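Germination protein (Bacillus megaterium, PDB 6O59) is the A subunit of the spore germinant receptor GerK3, here its N-terminal domain, and probably takes part in sensing the nutrients that trigger germination. Local coordinates at residues M174-R178 and L205-I210; E200-R204 and P230-I234; D75-L79 and L112-I117; G90-D96 and R119-S124. All coordinates share one frame; numbering follows the deposited sequence.

Overall arrangement
The chain carries two antiparallel five-stranded sheets with the same strand order, 1-2-4-5-3, and the four contacts fall two by two on them. Interactions 3 and 4 come first along the chain and belong to the sheet that holds strands 110-114 and 120-124; their segments alternate in sequence, and their centres lie about 13 Å apart. Interactions 1 and 2 follow, share helix 195-206 on the second sheet, also cross along the chain, and have centres about 11 Å apart. Between the pairs, centres are about 41 to 46 Å apart, on opposite sides of the chain's centre. The domain therefore looks like two similar alpha/beta units in series, each with its own core.

Interaction 1 (M174-R178 and L205-I210); sequences MKIGR and LKNIDI
With CG1 set between its own backbone N and carbonyl carbon (chi1 65°), Ile176 turns that branch toward the residues that follow helix 195-206, and CD1 ends among their side chains, while CG2 lies against Leu205 O. The contact joins the end of edge strand 169-176 to the end of that helix, in an alpha/beta layer where helix covers sheet. Ile176 CD1 lies 3.7 Å from Ile208 CG2, the two side chains running side by side, and also reaches Ile210 CB, whose side chain it crosses nearly at a right angle. A beta-branched residue fills two directions here. Met174, facing the helix, lays its flexible end, CE, against Lys206 CD at 4.0 Å. Bent at chi2 and chi3, Lys206 brings NZ back to the strand, where it donates to Lys175 O over 2.8 Å, from above the carbonyl plane. A water bridges the two segments, accepting from Gly177 N, whose phi of 152° suits glycine alone, and donating to Lys206 O and Ile208 O. Asp209, the N-cap residue of helix 210-215, forms a salt bridge with Arg178: NE meets OD2 at 2.9 Å, from above the carboxylate plane, with the two planes 56° apart.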
loop_
_atom_site.group_PDB
_atom_site.type_symbol
_atom_site.label_atom_id
_atom_site.label_comp_id
_atom_site.label_asym_id
_atom_site.label_seq_id
_atom_site.Cartn_x
_atom_site.Cartn_y
_atom_site.Cartn_z
ATOM N N MET A 174 4.194 -12.668 -2.218
ATOM C CA MET A 174 4.822 -13.989 -2.131
ATOM C C MET A 174 5.031 -14.580 -3.534
ATOM O O MET A 174 4.536 -14.039 -4.526
ATOM C CB MET A 174 4.048 -14.959 -1.190
ATOM C CG MET A 174 2.628 -15.262 -1.609
ATOM S SD MET A 174 1.577 -15.750 -0.217
ATOM C CE MET A 174 2.221 -17.452 0.143
ATOM N N LYS A 175 5.833 -15.649 -3.602
ATOM C CA LYS A 175 6.176 -16.372 -4.818
ATOM C C LYS A 175 5.664 -17.781 -4.664
ATOM O O LYS A 175 6.196 -18.559 -3.878
ATOM C CB LYS A 175 7.693 -16.324 -5.093
ATOM C CG LYS A 175 8.119 -15.011 -5.726
ATOM C CD LYS A 175 9.617 -14.918 -5.945
ATOM C CE LYS A 175 10.109 -13.493 -6.141
ATOM N NZ LYS A 175 9.853 -12.952 -7.502
ATOM N N ILE A 176 4.568 -18.079 -5.352
ATOM C CA ILE A 176 3.939 -19.394 -5.308
ATOM C C ILE A 176 4.137 -20.059 -6.662
ATOM O O ILE A 176 4.346 -19.371 -7.650
ATOM C CB ILE A 176 2.444 -19.316 -4.900
ATOM C CG1 ILE A 176 1.605 -18.563 -5.949
ATOM C CG2 ILE A 176 2.291 -18.684 -3.511
ATOM C CD1 ILE A 176 0.217 -19.027 -6.083
ATOM N N GLY A 177 4.079 -21.377 -6.695
ATOM C CA GLY A 177 4.227 -22.130 -7.929
ATOM C C GLY A 177 4.796 -23.507 -7.695
ATOM O O GLY A 177 5.688 -23.680 -6.851
ATOM N N ARG A 178 4.279 -24.491 -8.464
ATOM C CA ARG A 178 4.715 -25.874 -8.373
ATOM C C ARG A 178 6.074 -26.063 -9.071
ATOM O O ARG A 178 7.057 -26.364 -8.380
ATOM C CB ARG A 178 3.649 -26.835 -8.928
ATOM C CG ARG A 178 3.942 -28.290 -8.565
ATOM C CD ARG A 178 2.834 -29.260 -8.916
ATOM N NE ARG A 178 2.525 -29.262 -10.344
ATOM C CZ ARG A 178 3.109 -30.037 -11.253
ATOM N NH1 ARG A 178 4.062 -30.896 -10.896
ATOM N NH2 ARG A 178 2.750 -29.961 -12.524
ATOM N N LEU A 205 -1.926 -21.466 -0.114
ATOM C CA LEU A 205 -1.362 -20.730 -1.244
ATOM C C LEU A 205 0.083 -21.100 -1.493
ATOM O O LEU A 205 0.450 -21.397 -2.629
ATOM C CB LEU A 205 -1.466 -19.222 -1.008
ATOM C CG LEU A 205 -2.683 -18.536 -1.573
ATOM C CD1 LEU A 205 -2.519 -17.051 -1.477
ATOM C CD2 LEU A 205 -2.902 -18.902 -3.035
ATOM N N LYS A 206 0.887 -21.123 -0.426
ATOM C CA LYS A 206 2.304 -21.447 -0.462
ATOM C C LYS A 206 2.583 -22.780 -1.202
ATOM O O LYS A 206 3.610 -22.891 -1.887
ATOM C CB LYS A 206 2.855 -21.496 0.980
ATOM C CG LYS A 206 4.388 -21.523 1.104
ATOM C CD LYS A 206 5.072 -20.210 0.665
ATOM C CE LYS A 206 5.846 -20.360 -0.629
ATOM N NZ LYS A 206 6.320 -19.048 -1.143
ATOM N N ASN A 207 1.659 -23.757 -1.102
ATOM C CA ASN A 207 1.812 -25.075 -1.723
ATOM C C ASN A 207 0.775 -25.353 -2.837
ATOM O O ASN A 207 0.693 -26.490 -3.314
ATOM C CB ASN A 207 1.726 -26.172 -0.652
ATOM C CG ASN A 207 2.553 -25.905 0.583
ATOM O OD1 ASN A 207 2.032 -25.487 1.627
ATOM N ND2 ASN A 207 3.857 -26.139 0.491
ATOM N N ILE A 208 0.007 -24.332 -3.264
ATOM C CA ILE A 208 -1.017 -24.492 -4.304
ATOM C C ILE A 208 -0.376 -24.624 -5.699
ATOM O O ILE A 208 0.698 -24.059 -5.959
ATOM C CB ILE A 208 -2.070 -23.325 -4.268
ATOM C CG1 ILE A 208 -3.433 -23.772 -4.859
ATOM C CG2 ILE A 208 -1.568 -22.028 -4.939
ATOM C CD1 ILE A 208 -4.628 -22.769 -4.674
ATOM N N ASP A 209 -1.047 -25.382 -6.583
ATOM C CA ASP A 209 -0.695 -25.497 -7.993
ATOM C C ASP A 209 -1.666 -24.561 -8.699
ATOM O O ASP A 209 -2.716 -24.972 -9.204
ATOM C CB ASP A 209 -0.755 -26.946 -8.506
ATOM C CG ASP A 209 -0.267 -27.160 -9.931
ATOM O OD1 ASP A 209 0.046 -26.152 -10.621
ATOM O OD2 ASP A 209 -0.195 -28.335 -10.361
ATOM N N ILE A 210 -1.335 -23.270 -8.640
ATOM C CA ILE A 210 -2.129 -22.166 -9.155
ATOM C C ILE A 210 -2.483 -22.331 -10.638
ATOM O O ILE A 210 -3.576 -21.945 -11.041
ATOM C CB ILE A 210 -1.412 -20.815 -8.860
ATOM C CG1 ILE A 210 -2.361 -19.595 -9.047
ATOM C CG2 ILE A 210 -0.097 -20.648 -9.623
ATOM C CD1 ILE A 210 -3.652 -19.657 -8.274
HETATM O O HOH W 1 3.144 -23.035 -4.561
#

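Interaction 2 (E200-R204 and P230-I234); sequences EIRKR and PFPTI
Ile201 and Pro232 bring the two backbones to 6.6 Å between their CA atoms, where an extended loop, kinked by the cis peptide before Pro232, passes beside helix 195-206. With its CG anti to the backbone N (chi1 171°), Phe231 lays its ring along the helix, so that CD1 meets Arg204 while CE1 and CZ meet Glu200 and Ile201, about one turn earlier. CD1 sits over the centre of the Arg204 guanidinium, 3.7 Å from CZ, with the two planes 69° apart; the arginine thus offers its face to a corner of the ring and does not stack flat upon it. The aliphatic part of Arg204 passes the loop backbone, CG lying 3.4 Å from Phe231 O. Farther round the ring, CE1 of Phe231 touches Glu200 CB at 3.8 Å and CZ approaches Ile201 CG1. That same Ile201 CG1 meets Pro232 CG at 3.8 Å, a rigid ring set beside a branched aliphatic chain. Pro232 also covers a face of the phenyl ring with its CB, so the cis bond folds the two rings together. Both Ile201 and Pro232 rest on Ala265, which places the contact beside strand 262-265 of the second sheet. Glu200 OE1 holds Arg204 NH1 in a salt bridge of 2.9 Å and has a longer one to Lys203 NZ, one turn of helix uniting the three charges. No hydrogen bond crosses between the segments: the chemistry implies an apolar and van der Waals contact, in which the salt bridge to Glu200 probably steadies the guanidinium that the aromatic ring packs against.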
loop_
_atom_site.group_PDB
_atom_site.type_symbol
_atom_site.label_atom_id
_atom_site.label_comp_id
_atom_site.label_asym_id
_atom_site.label_seq_id
_atom_site.Cartn_x
_atom_site.Cartn_y
_atom_site.Cartn_z
ATOM N N GLU A 200 -4.745 -20.026 7.346
ATOM C CA GLU A 200 -5.071 -21.213 6.556
ATOM C C GLU A 200 -4.999 -20.961 5.059
ATOM O O GLU A 200 -4.476 -21.809 4.338
ATOM C CB GLU A 200 -6.448 -21.778 6.927
ATOM C CG GLU A 200 -6.423 -22.657 8.174
ATOM C CD GLU A 200 -5.322 -23.701 8.283
ATOM O OE1 GLU A 200 -5.101 -24.450 7.301
ATOM O OE2 GLU A 200 -4.676 -23.766 9.353
ATOM N N ILE A 201 -5.510 -19.814 4.586
ATOM C CA ILE A 201 -5.485 -19.495 3.159
ATOM C C ILE A 201 -4.022 -19.272 2.689
ATOM O O ILE A 201 -3.641 -19.790 1.634
ATOM C CB ILE A 201 -6.425 -18.306 2.849
ATOM C CG1 ILE A 201 -7.910 -18.773 2.955
ATOM C CG2 ILE A 201 -6.100 -17.687 1.470
ATOM C CD1 ILE A 201 -8.957 -17.736 2.896
ATOM N N ARG A 202 -3.210 -18.566 3.505
ATOM C CA ARG A 202 -1.798 -18.283 3.238
ATOM C C ARG A 202 -1.005 -19.596 3.116
ATOM O O ARG A 202 -0.250 -19.757 2.152
ATOM C CB ARG A 202 -1.230 -17.383 4.346
ATOM C CG ARG A 202 0.234 -16.966 4.166
ATOM C CD ARG A 202 0.788 -16.410 5.461
ATOM N NE ARG A 202 0.120 -15.165 5.851
ATOM C CZ ARG A 202 -0.130 -14.799 7.104
ATOM N NH1 ARG A 202 -0.749 -13.653 7.357
ATOM N NH2 ARG A 202 0.243 -15.572 8.117
ATOM N N LYS A 203 -1.206 -20.528 4.076
ATOM C CA LYS A 203 -0.601 -21.863 4.142
ATOM C C LYS A 203 -0.917 -22.653 2.858
ATOM O O LYS A 203 0.004 -23.181 2.245
ATOM C CB LYS A 203 -1.107 -22.599 5.399
ATOM C CG LYS A 203 -0.756 -24.082 5.522
ATOM C CD LYS A 203 -1.596 -24.747 6.611
ATOM C CE LYS A 203 -1.675 -26.246 6.454
ATOM N NZ LYS A 203 -2.558 -26.861 7.482
ATOM N N ARG A 204 -2.193 -22.685 2.428
ATOM C CA ARG A 204 -2.633 -23.389 1.218
ATOM C C ARG A 204 -1.994 -22.808 -0.031
ATOM O O ARG A 204 -1.586 -23.567 -0.910
ATOM C CB ARG A 204 -4.168 -23.362 1.067
ATOM C CG ARG A 204 -4.937 -24.179 2.100
ATOM C CD ARG A 204 -4.588 -25.656 2.102
ATOM N NE ARG A 204 -5.681 -26.490 2.612
ATOM C CZ ARG A 204 -5.954 -26.673 3.903
ATOM N NH1 ARG A 204 -5.241 -26.050 4.835
ATOM N NH2 ARG A 204 -6.955 -27.463 4.269
ATOM N N PRO A 230 -10.158 -28.209 -3.807
ATOM C CA PRO A 230 -9.710 -28.210 -2.402
ATOM C C PRO A 230 -9.832 -26.814 -1.779
ATOM O O PRO A 230 -9.951 -25.814 -2.500
ATOM C CB PRO A 230 -8.250 -28.663 -2.503
ATOM C CG PRO A 230 -7.810 -28.175 -3.850
ATOM C CD PRO A 230 -9.014 -28.293 -4.745
ATOM N N PHE A 231 -9.804 -26.756 -0.440
ATOM C CA PHE A 231 -9.883 -25.515 0.314
ATOM C C PHE A 231 -8.684 -24.583 -0.001
ATOM O O PHE A 231 -7.534 -25.024 0.020
ATOM C CB PHE A 231 -9.955 -25.803 1.836
ATOM C CG PHE A 231 -9.813 -24.572 2.704
ATOM C CD1 PHE A 231 -8.562 -24.152 3.145
ATOM C CD2 PHE A 231 -10.925 -23.795 3.028
ATOM C CE1 PHE A 231 -8.427 -22.988 3.907
ATOM C CE2 PHE A 231 -10.787 -22.629 3.784
ATOM C CZ PHE A 231 -9.541 -22.236 4.221
ATOM N N PRO A 232 -8.931 -23.277 -0.215
ATOM C CA PRO A 232 -10.235 -22.610 -0.281
ATOM C C PRO A 232 -10.739 -22.490 -1.719
ATOM O O PRO A 232 -9.944 -22.320 -2.645
ATOM C CB PRO A 232 -9.931 -21.237 0.332
ATOM C CG PRO A 232 -8.456 -20.967 -0.043
ATOM C CD PRO A 232 -7.838 -22.308 -0.437
ATOM N N THR A 233 -12.067 -22.556 -1.905
ATOM C CA THR A 233 -12.683 -22.317 -3.212
ATOM C C THR A 233 -12.456 -20.861 -3.529
ATOM O O THR A 233 -12.445 -20.039 -2.606
ATOM C CB THR A 233 -14.158 -22.678 -3.207
ATOM O OG1 THR A 233 -14.842 -21.929 -2.193
ATOM C CG2 THR A 233 -14.374 -24.143 -3.041
ATOM N N ILE A 234 -12.222 -20.535 -4.799
ATOM C CA ILE A 234 -11.933 -19.142 -5.151
ATOM C C ILE A 234 -12.974 -18.608 -6.147
ATOM O O ILE A 234 -13.540 -19.366 -6.957
ATOM C CB ILE A 234 -10.470 -18.921 -5.661
ATOM C CG1 ILE A 234 -10.158 -19.777 -6.909
ATOM C CG2 ILE A 234 -9.448 -19.165 -4.548
ATOM C CD1 ILE A 234 -8.842 -19.445 -7.651
#

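Interaction 3 (D75-L79 and L112-I117)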
loop_
_atom_site.group_PDB
_atom_site.type_symbol
_atom_site.label_atom_id
_atom_site.label_comp_id
_atom_site.label_asym_id
_atom_site.label_seq_id
_atom_site.Cartn_x
_atom_site.Cartn_y
_atom_site.Cartn_z
ATOM N N ASP A 75 17.601 21.592 10.803
ATOM C CA ASP A 75 17.212 21.042 12.099
ATOM C C ASP A 75 15.917 21.599 12.671
ATOM O O ASP A 75 15.079 20.800 13.087
ATOM C CB ASP A 75 18.330 21.163 13.146
ATOM C CG ASP A 75 18.846 19.810 13.610
ATOM O OD1 ASP A 75 20.035 19.511 13.363
ATOM O OD2 ASP A 75 18.052 19.042 14.206
ATOM N N GLN A 76 15.755 22.930 12.738
ATOM C CA GLN A 76 14.578 23.523 13.373
ATOM C C GLN A 76 13.523 23.980 12.365
ATOM O O GLN A 76 12.354 23.630 12.539
ATOM C CB GLN A 76 14.946 24.687 14.321
ATOM C CG GLN A 76 16.450 24.908 14.600
ATOM C CD GLN A 76 17.150 23.839 15.421
ATOM O OE1 GLN A 76 16.535 22.960 16.040
ATOM N NE2 GLN A 76 18.475 23.899 15.439
ATOM N N ASN A 77 13.914 24.744 11.325
ATOM C CA ASN A 77 12.968 25.256 10.326
ATOM C C ASN A 77 12.941 24.424 9.011
ATOM O O ASN A 77 12.166 24.755 8.110
ATOM C CB ASN A 77 13.277 26.723 10.013
ATOM N N ALA A 78 13.736 23.332 8.929
ATOM C CA ALA A 78 13.884 22.466 7.747
ATOM C C ALA A 78 12.566 22.163 7.036
ATOM O O ALA A 78 12.465 22.426 5.843
ATOM C CB ALA A 78 14.576 21.163 8.118
ATOM N N LEU A 79 11.555 21.655 7.765
ATOM C CA LEU A 79 10.251 21.276 7.208
ATOM C C LEU A 79 9.493 22.479 6.629
ATOM O O LEU A 79 8.978 22.384 5.513
ATOM C CB LEU A 79 9.412 20.574 8.282
ATOM C CG LEU A 79 8.233 19.735 7.819
ATOM C CD1 LEU A 79 8.700 18.488 7.099
ATOM C CD2 LEU A 79 7.369 19.348 8.997
ATOM N N LEU A 112 6.343 13.735 4.173
ATOM C CA LEU A 112 7.730 14.137 4.322
ATOM C C LEU A 112 8.034 14.154 5.830
ATOM O O LEU A 112 7.429 14.915 6.586
ATOM C CB LEU A 112 8.047 15.475 3.631
ATOM C CG LEU A 112 9.436 16.053 3.945
ATOM C CD1 LEU A 112 10.540 15.223 3.343
ATOM C CD2 LEU A 112 9.543 17.480 3.508
ATOM N N ILE A 113 8.915 13.244 6.260
ATOM C CA ILE A 113 9.292 13.086 7.661
ATOM C C ILE A 113 10.775 13.467 7.824
ATOM O O ILE A 113 11.615 13.004 7.054
ATOM C CB ILE A 113 8.970 11.641 8.148
ATOM C CG1 ILE A 113 7.547 11.195 7.671
ATOM C CG2 ILE A 113 9.149 11.514 9.683
ATOM C CD1 ILE A 113 7.007 9.880 8.203
ATOM N N VAL A 114 11.081 14.340 8.807
ATOM C CA VAL A 114 12.433 14.831 9.074
ATOM C C VAL A 114 12.886 14.367 10.492
ATOM O O VAL A 114 12.095 14.377 11.441
ATOM C CB VAL A 114 12.524 16.371 8.862
ATOM C CG1 VAL A 114 13.944 16.891 9.092
ATOM C CG2 VAL A 114 12.038 16.769 7.459
ATOM N N ASP A 115 14.179 13.961 10.586
ATOM C CA ASP A 115 14.938 13.359 11.690
ATOM C C ASP A 115 14.426 13.629 13.084
ATOM O O ASP A 115 14.388 12.678 13.868
ATOM C CB ASP A 115 16.422 13.744 11.656
ATOM C CG ASP A 115 17.382 12.724 12.283
ATOM O OD1 ASP A 115 16.894 11.762 12.950
ATOM O OD2 ASP A 115 18.623 12.879 12.099
ATOM N N GLY A 116 14.107 14.879 13.417
ATOM C CA GLY A 116 13.634 15.188 14.762
ATOM C C GLY A 116 12.565 16.250 14.856
ATOM O O GLY A 116 12.546 16.991 15.845
ATOM N N ILE A 117 11.721 16.357 13.837
ATOM C CA ILE A 117 10.747 17.479 13.849
ATOM C C ILE A 117 9.458 17.102 14.572
ATOM O O ILE A 117 8.938 17.982 15.262
ATOM C CB ILE A 117 10.521 18.037 12.442
ATOM C CG1 ILE A 117 11.386 19.273 12.212
ATOM C CG2 ILE A 117 9.063 18.358 12.252
ATOM C CD1 ILE A 117 12.476 19.071 11.208
#
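Leu79 reaches across to strand 110-114 with CG anti to its own backbone N (chi1 -162°), which carries CG toward the strand; chi2 near 69° then sends CD1 and CD2 to different partners. CD1 takes the strand side, lying 3.8 Å from Leu112 CD2 and equally close to Val114 CG2. Leu79 slides past both residues in the opposite direction, so methyls meet alongside one another. CD2 goes the other way and meets Ile117 CG2 at 3.8 Å, where the two chains pass at a slant. Leu112 and Val114 stand two apart on the strand and therefore face the same helix. In Val114, CG2 lies beside the backbone N and CG1 anti to it, an arrangement that gives CG2 to Leu79 and CG1 to Ala78. Here the first turn of helix 78-86 packs on one face of the five-stranded antiparallel sheet, while Ile113, pointing to the other face, meets Leu10 and Ile17 of helix 10-20: helices thus cover both faces of this sheet. Ala78 suits the helix start, where its short CB just reaches Val114 CG1, at 4.4 Å. Beyond the strand the chain turns, with Ile117 N bonded to Val114 O, and this turn returns Ile117 to the same apolar cluster. Its CD1 ends 4.3 Å from Ala78 CB and 3.6 Å from Asp75 O, over the loop that leads into the helix.

Interaction 4 (G90-D96 and R119-S124)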
loop_
_atom_site.group_PDB
_atom_site.type_symbol
_atom_site.label_atom_id
_atom_site.label_comp_id
_atom_site.label_asym_id
_atom_site.label_seq_id
_atom_site.Cartn_x
_atom_site.Cartn_y
_atom_site.Cartn_z
ATOM N N GLY A 90 2.252 21.100 -5.145
ATOM C CA GLY A 90 1.076 20.405 -4.635
ATOM C C GLY A 90 0.511 21.082 -3.404
ATOM O O GLY A 90 1.142 21.988 -2.837
ATOM N N ASN A 91 -0.691 20.656 -2.989
ATOM C CA ASN A 91 -1.407 21.218 -1.849
ATOM C C ASN A 91 -0.880 20.617 -0.556
ATOM O O ASN A 91 -1.022 19.405 -0.305
ATOM C CB ASN A 91 -2.896 21.015 -2.028
ATOM C CG ASN A 91 -3.393 21.732 -3.257
ATOM O OD1 ASN A 91 -2.794 22.720 -3.712
ATOM N ND2 ASN A 91 -4.488 21.244 -3.827
ATOM N N VAL A 92 -0.214 21.485 0.240
ATOM C CA VAL A 92 0.491 21.104 1.449
ATOM C C VAL A 92 -0.364 21.254 2.696
ATOM O O VAL A 92 -1.040 22.262 2.901
ATOM C CB VAL A 92 1.821 21.876 1.559
ATOM C CG1 VAL A 92 2.387 21.882 2.989
ATOM C CG2 VAL A 92 2.838 21.321 0.578
ATOM N N SER A 93 -0.308 20.234 3.535
ATOM C CA SER A 93 -0.973 20.210 4.824
ATOM C C SER A 93 0.043 19.653 5.849
ATOM O O SER A 93 1.132 19.223 5.453
ATOM C CB SER A 93 -2.269 19.400 4.747
ATOM O OG SER A 93 -2.123 18.135 5.365
ATOM N N PHE A 94 -0.276 19.706 7.145
ATOM C CA PHE A 94 0.631 19.176 8.162
ATOM C C PHE A 94 -0.119 18.266 9.124
ATOM O O PHE A 94 -1.249 18.579 9.498
ATOM C CB PHE A 94 1.323 20.311 8.921
ATOM C CG PHE A 94 2.373 21.045 8.125
ATOM C CD1 PHE A 94 3.678 20.575 8.064
ATOM C CD2 PHE A 94 2.067 22.226 7.459
ATOM C CE1 PHE A 94 4.658 21.270 7.342
ATOM C CE2 PHE A 94 3.049 22.917 6.730
ATOM C CZ PHE A 94 4.338 22.436 6.682
ATOM N N ALA A 95 0.493 17.126 9.494
ATOM C CA ALA A 95 -0.082 16.151 10.432
ATOM C C ALA A 95 0.784 16.078 11.705
ATOM O O ALA A 95 2.010 16.049 11.583
ATOM C CB ALA A 95 -0.184 14.781 9.769
ATOM N N ASP A 96 0.159 16.060 12.911
ATOM C CA ASP A 96 0.876 16.019 14.205
ATOM C C ASP A 96 0.333 14.909 15.159
ATOM O O ASP A 96 0.614 14.920 16.364
ATOM C CB ASP A 96 0.841 17.402 14.898
ATOM C CG ASP A 96 -0.516 17.843 15.412
ATOM O OD1 ASP A 96 -1.545 17.460 14.799
ATOM O OD2 ASP A 96 -0.555 18.580 16.419
ATOM N N ARG A 119 6.490 16.723 13.364
ATOM C CA ARG A 119 5.324 17.202 12.579
ATOM C C ARG A 119 5.567 16.634 11.183
ATOM O O ARG A 119 6.726 16.658 10.738
ATOM C CB ARG A 119 5.123 18.723 12.633
ATOM C CG ARG A 119 4.724 19.331 13.977
ATOM C CD ARG A 119 4.447 20.819 14.179
ATOM N NE ARG A 119 4.147 21.199 15.561
ATOM C CZ ARG A 119 3.983 22.446 16.004
ATOM N NH1 ARG A 119 4.093 23.465 15.172
ATOM N NH2 ARG A 119 3.713 22.672 17.278
ATOM N N VAL A 120 4.541 16.081 10.548
ATOM C CA VAL A 120 4.767 15.467 9.211
ATOM C C VAL A 120 4.098 16.341 8.161
ATOM O O VAL A 120 2.998 16.816 8.417
ATOM C CB VAL A 120 4.255 14.020 9.188
ATOM C CG1 VAL A 120 4.109 13.482 7.783
ATOM C CG2 VAL A 120 5.159 13.121 10.002
ATOM N N LEU A 121 4.781 16.563 7.044
ATOM C CA LEU A 121 4.205 17.365 5.944
ATOM C C LEU A 121 3.543 16.440 4.928
ATOM O O LEU A 121 4.165 15.466 4.535
ATOM C CB LEU A 121 5.332 18.164 5.290
ATOM C CG LEU A 121 4.929 18.963 4.058
ATOM C CD1 LEU A 121 5.984 19.991 3.731
ATOM C CD2 LEU A 121 4.715 18.044 2.875
ATOM N N SER A 122 2.296 16.744 4.583
ATOM C CA SER A 122 1.524 16.039 3.547
ATOM C C SER A 122 1.366 16.878 2.278
ATOM O O SER A 122 1.000 18.054 2.354
ATOM C CB SER A 122 0.134 15.664 4.067
ATOM O OG SER A 122 0.157 14.707 5.115
ATOM N N VAL A 123 1.576 16.267 1.117
ATOM C CA VAL A 123 1.391 16.985 -0.142
ATOM C C VAL A 123 0.479 16.153 -1.063
ATOM O O VAL A 123 0.646 14.937 -1.162
ATOM C CB VAL A 123 2.730 17.416 -0.816
ATOM C CG1 VAL A 123 3.725 16.265 -0.961
ATOM C CG2 VAL A 123 2.498 18.132 -2.138
ATOM N N SER A 124 -0.506 16.819 -1.690
ATOM C CA SER A 124 -1.458 16.216 -2.609
ATOM C C SER A 124 -1.227 16.684 -4.055
ATOM O O SER A 124 -1.061 17.878 -4.285
ATOM C CB SER A 124 -2.877 16.553 -2.173
ATOM O OG SER A 124 -3.821 15.902 -3.011
#
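Strands 91-95 and 120-124 form the antiparallel edge pair of the first five-stranded sheet, strand 91-95 being outermost within this chain. Three hydrogen-bonded pairs carry the register. Asn91 and Ser124 exchange two bonds; Ser93 and Ser122 do the same, Ser93 N reaching Ser122 O at 2.8 Å. Ala95 and Val120 are joined by two more, Ala95 N to Val120 O and Val120 N to Ala95 O, each of 2.7 Å. Between them stand the non-hydrogen-bonded pairs Val92 with Val123 and Phe94 with Leu121, whose side chains share the face covered by helix 78-86. Phe94, with CG beside its backbone N (chi1 -72°), swings its ring over the neighbouring strand, so that CE1 comes 3.8 Å from Leu121 CB. Val92 splits its methyls: CG1 packs on Leu121 CG at 4.0 Å, crossing that side chain nearly at right angles, while CG2 faces Val123 CB. Branched and aromatic residues suit this face, where Leu79 and Ile86 of the helix lie on Phe94 and Val92. The other face carries Asn91, Ser93, Ala95, Val120, Ser122 and Ser124, mostly small or polar; Ser93 OG rests 3.6 Å from Ser122 CB. Helix 98-106 lies on this side, Val120 packing on its Leu101 and Ser122 OG being hydrogen-bonded to Ser104 OG. Before the strand, Gly90 CA nears Val123 CG2 at 3.7 Å. Regular pairing of this kind, with helices against both faces, is typical of an antiparallel sheet in a layered alpha/beta fold.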